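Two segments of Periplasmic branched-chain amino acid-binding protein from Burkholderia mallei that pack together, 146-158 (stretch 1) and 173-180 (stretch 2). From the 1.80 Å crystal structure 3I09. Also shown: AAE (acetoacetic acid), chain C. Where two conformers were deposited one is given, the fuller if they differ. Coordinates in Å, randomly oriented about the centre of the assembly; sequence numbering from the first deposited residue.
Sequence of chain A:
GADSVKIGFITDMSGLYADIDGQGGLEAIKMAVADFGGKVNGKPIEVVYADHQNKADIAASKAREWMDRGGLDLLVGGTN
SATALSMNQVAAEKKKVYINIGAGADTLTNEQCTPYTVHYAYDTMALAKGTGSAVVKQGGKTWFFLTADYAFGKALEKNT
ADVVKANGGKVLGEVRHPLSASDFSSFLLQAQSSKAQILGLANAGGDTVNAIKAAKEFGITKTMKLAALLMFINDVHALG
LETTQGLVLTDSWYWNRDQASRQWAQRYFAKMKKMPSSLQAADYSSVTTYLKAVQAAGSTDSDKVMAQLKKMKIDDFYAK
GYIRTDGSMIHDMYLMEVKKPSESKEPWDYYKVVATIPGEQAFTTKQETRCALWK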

# COMPACT_ATOMS: atom_id res chain seq x y z
N LEU A 146 -16.51 8.70 3.20
CA LEU A 146 -15.76 9.92 2.89
C LEU A 146 -14.64 9.45 1.96
O LEU A 146 -13.75 8.70 2.38
N THR A 147 -14.66 9.90 0.71
CA THR A 147 -13.85 9.27 -0.32
C THR A 147 -12.94 10.28 -1.02
O THR A 147 -13.43 11.28 -1.59
N ALA A 148 -11.65 9.99 -1.04
CA ALA A 148 -10.70 10.82 -1.78
C ALA A 148 -11.03 10.73 -3.27
O ALA A 148 -11.18 9.65 -3.84
N ASP A 149 -11.09 11.90 -3.91
CA ASP A 149 -11.55 12.03 -5.29
C ASP A 149 -10.49 11.74 -6.32
O ASP A 149 -10.04 12.64 -7.03
N TYR A 150 -10.06 10.48 -6.38
CA TYR A 150 -9.13 10.00 -7.39
C TYR A 150 -9.15 8.48 -7.36
O TYR A 150 -9.94 7.90 -6.62
N ALA A 151 -8.33 7.84 -8.19
CA ALA A 151 -8.42 6.39 -8.42
C ALA A 151 -8.41 5.56 -7.15
O ALA A 151 -9.13 4.57 -7.06
N PHE A 152 -7.59 5.94 -6.18
CA PHE A 152 -7.53 5.18 -4.94
C PHE A 152 -8.83 5.20 -4.15
O PHE A 152 -9.33 4.16 -3.75
N GLY A 153 -9.36 6.40 -3.88
CA GLY A 153 -10.61 6.52 -3.14
C GLY A 153 -11.73 5.77 -3.80
O GLY A 153 -12.48 5.02 -3.14
N LYS A 154 -11.86 5.95 -5.11
CA LYS A 154 -12.93 5.33 -5.88
C LYS A 154 -12.87 3.80 -5.82
O LYS A 154 -13.89 3.14 -5.61
N ALA A 155 -11.67 3.26 -5.99
CA ALA A 155 -11.48 1.81 -5.92
C ALA A 155 -11.81 1.28 -4.53
O ALA A 155 -12.50 0.27 -4.40
N LEU A 156 -11.39 2.01 -3.50
CA LEU A 156 -11.52 1.51 -2.14
C LEU A 156 -12.96 1.59 -1.72
O LEU A 156 -13.46 0.67 -1.10
N GLU A 157 -13.64 2.68 -2.09
CA GLU A 157 -15.06 2.81 -1.81
C GLU A 157 -15.83 1.68 -2.50
O GLU A 157 -16.73 1.08 -1.91
N LYS A 158 -15.50 1.39 -3.75
CA LYS A 158 -16.22 0.33 -4.45
C LYS A 158 -16.00 -1.06 -3.82
O LYS A 158 -16.97 -1.78 -3.58
N GLY A 173 -24.70 6.42 1.52
CA GLY A 173 -24.21 7.48 0.66
C GLY A 173 -22.70 7.61 0.72
O GLY A 173 -22.01 6.83 1.41
N GLU A 174 -22.21 8.60 0.00
CA GLU A 174 -20.81 8.97 -0.01
C GLU A 174 -20.66 10.47 -0.24
O GLU A 174 -21.56 11.11 -0.82
N VAL A 175 -19.54 11.04 0.20
CA VAL A 175 -19.16 12.41 -0.14
C VAL A 175 -17.69 12.39 -0.54
O VAL A 175 -16.88 11.69 0.08
N ARG A 176 -17.34 13.11 -1.61
CA ARG A 176 -15.96 13.15 -2.13
C ARG A 176 -15.25 14.35 -1.59
O ARG A 176 -15.88 15.39 -1.28
N HIS A 177 -13.93 14.19 -1.42
CA HIS A 177 -13.09 15.29 -1.07
C HIS A 177 -11.88 15.28 -1.98
O HIS A 177 -11.47 14.22 -2.41
N PRO A 178 -11.30 16.45 -2.26
CA PRO A 178 -10.08 16.49 -3.02
C PRO A 178 -8.92 15.84 -2.26
O PRO A 178 -8.88 15.86 -1.03
N LEU A 179 -7.98 15.29 -3.01
CA LEU A 179 -6.75 14.75 -2.44
C LEU A 179 -6.06 15.86 -1.67
O LEU A 179 -5.96 16.99 -2.15
N SER A 180 -5.64 15.56 -0.46
CA SER A 180 -4.98 16.51 0.42
C SER A 180 -5.88 17.73 0.73
O SER A 180 -5.44 18.90 0.64

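Two carboxylates meet where repulsion would be expected: E157 OE1 lies 3.0 Å from E174 OE1, a pair of acceptors with no hydrogen bond between them. Each acid is instead engaged by its own stretch. E157, extended from the helix with chi1 and chi2 both t, receives a very short hydrogen bond from T147, OG1 to OE1 2.5 Å, while E174, chi1 p, accepts a salt-bridging hydrogen bond from R176, NE to OE1 3.1 Å. Each carboxylate thus has its own hydrogen-bond partner, R176 supplying a positive charge to E174, and both glutamates point toward the opposing stretch.

The framework is a parallel pairing of strands 146-148 and 173-177. T147 N donates to V175 O (2.9 Å), H177 N to T147 O (3.0 Å), and D149 N to H177 O (2.8 Å), so the ladder runs just past the end of the first strand. Side chains alternate between the two faces of this sheet.

L146, A148, V175 and H177 share one face. L146 (chi1 t, chi2 p) brings CD1 to 3.7 Å from V175 CG1 and also 3.7 Å from H177 CD2, its CD1 lying between the valine methyl and the imidazole. H177, chi1 p, turns its ring face to A148, whose CA lies 3.8 Å from the ring centroid in a CH-pi contact; alanine, with only a methyl here, sits beside the ring, its CB 3.8 Å from H177 CE1. H177 ND1 donates to P178 O at 2.8 Å, which ties the ring to its own chain, and NE2 is satisfied elsewhere in the structure.

T147 and R176, both chi1 m, occupy the other face. The long arginine reaches beyond its register partner to D149 (chi1 t), where NH1 forms a salt bridge with OD1 at 3.0 Å, near the guanidinium plane. Over one face of that guanidinium lies K154 CE, 3.8 Å from R176 NH1. K154 CE makes the closest approach, and K154 NZ is 4.4 Å from R176 NH1, a second approach of like charges.

Beyond the strands, L179 (chi1 t, chi2 p) leaves the CA sideways, but its end swings in to put CD1 3.7 Å from Y150 CE1. A water bridges the backbones here, donating to D149 O (3.2 Å) and accepting from L179 N (2.9 Å). Y150, chi1 p, at the N-cap position, suits two environments: its ring packs against leucine, while its OH donates to acetoacetic acid O3 at 2.6 Å. F152, chi1 t, lays one ring face against the ligand's C4 without touching the second stretch.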

# COMPACT_ATOMS: atom_id res chain seq x y z
CB LEU A 146 -15.18 10.54 4.15
CG LEU A 146 -14.32 11.79 4.04
CD1 LEU A 146 -15.10 12.96 3.41
CD2 LEU A 146 -13.78 12.21 5.41
CB THR A 147 -14.77 8.63 -1.36
OG1 THR A 147 -15.62 7.67 -0.71
CG2 THR A 147 -13.98 7.98 -2.52
CB ALA A 148 -9.25 10.38 -1.54
CB ASP A 149 -12.13 13.45 -5.51
CG ASP A 149 -12.89 13.59 -6.84
OD1 ASP A 149 -13.25 12.56 -7.47
OD2 ASP A 149 -13.13 14.77 -7.26
CB TYR A 150 -7.70 10.55 -7.21
CG TYR A 150 -6.90 9.97 -6.08
CD1 TYR A 150 -7.30 10.13 -4.76
CD2 TYR A 150 -5.68 9.33 -6.33
CE1 TYR A 150 -6.52 9.60 -3.70
CE2 TYR A 150 -4.92 8.82 -5.30
CZ TYR A 150 -5.32 8.97 -3.98
OH TYR A 150 -4.53 8.45 -2.97
CB ALA A 151 -7.28 5.92 -9.33
CB PHE A 152 -6.39 5.68 -4.03
CG PHE A 152 -6.42 5.08 -2.67
CD1 PHE A 152 -6.08 3.73 -2.49
CD2 PHE A 152 -6.82 5.83 -1.57
CE1 PHE A 152 -6.11 3.17 -1.23
CE2 PHE A 152 -6.88 5.26 -0.31
CZ PHE A 152 -6.51 3.92 -0.13
CB LYS A 154 -12.91 5.83 -7.33
CG LYS A 154 -13.18 7.33 -7.45
CD LYS A 154 -13.21 7.82 -8.90
CE LYS A 154 -12.89 9.31 -8.99
NZ LYS A 154 -12.77 9.78 -10.41
CB ALA A 155 -10.08 1.41 -6.31
CB LEU A 156 -10.63 2.27 -1.15
CG LEU A 156 -10.67 1.89 0.34
CD1 LEU A 156 -10.38 0.38 0.58
CD2 LEU A 156 -9.64 2.73 1.06
CB GLU A 157 -15.60 4.19 -2.25
CG GLU A 157 -17.12 4.35 -2.06
CD GLU A 157 -17.70 5.65 -2.63
OE1 GLU A 157 -17.09 6.73 -2.47
OE2 GLU A 157 -18.80 5.59 -3.20
CB LYS A 158 -15.89 0.30 -5.95
CG LYS A 158 -16.41 -0.90 -6.73
CD LYS A 158 -17.89 -0.90 -6.87
CE LYS A 158 -18.35 -1.69 -8.13
NZ LYS A 158 -17.86 -3.11 -8.14
CB GLU A 174 -20.09 8.17 -1.10
CG GLU A 174 -20.46 8.53 -2.56
CD GLU A 174 -19.35 9.34 -3.25
OE1 GLU A 174 -18.58 8.75 -4.04
OE2 GLU A 174 -19.25 10.56 -2.98
CB VAL A 175 -19.42 13.44 1.00
CG1 VAL A 175 -18.58 13.15 2.26
CG2 VAL A 175 -19.16 14.85 0.49
CB ARG A 176 -15.96 13.29 -3.63
CG ARG A 176 -16.66 12.20 -4.34
CD ARG A 176 -15.74 11.22 -4.95
NE ARG A 176 -16.52 10.33 -5.80
CZ ARG A 176 -16.62 10.40 -7.11
NH1 ARG A 176 -15.95 11.31 -7.81
NH2 ARG A 176 -17.37 9.51 -7.74
CB HIS A 177 -12.68 15.25 0.40
CG HIS A 177 -11.76 14.09 0.78
ND1 HIS A 177 -10.40 14.15 0.62
CD2 HIS A 177 -12.03 12.89 1.35
CE1 HIS A 177 -9.86 13.02 1.06
NE2 HIS A 177 -10.83 12.25 1.53
CB PRO A 178 -9.82 18.00 -3.20
CG PRO A 178 -10.54 18.66 -2.06
CD PRO A 178 -11.74 17.80 -1.84
CB LEU A 179 -5.84 14.18 -3.53
CG LEU A 179 -4.49 13.60 -3.07
CD1 LEU A 179 -4.76 12.44 -2.14
CD2 LEU A 179 -3.55 13.19 -4.23
CB SER A 180 -3.66 16.95 -0.20
OG SER A 180 -2.75 17.31 0.81
O1 AAE C . -3.08 4.11 -3.59
C2 AAE C . -3.07 5.21 -3.01
O3 AAE C . -3.25 6.29 -3.62
C4 AAE C . -2.89 5.24 -1.50
C5 AAE C . -1.45 5.39 -1.12
O8 AAE C . -0.53 5.25 -1.97
C9 AAE C . -1.19 5.55 0.35
O HOH W 1 -8.60 15.19 -5.81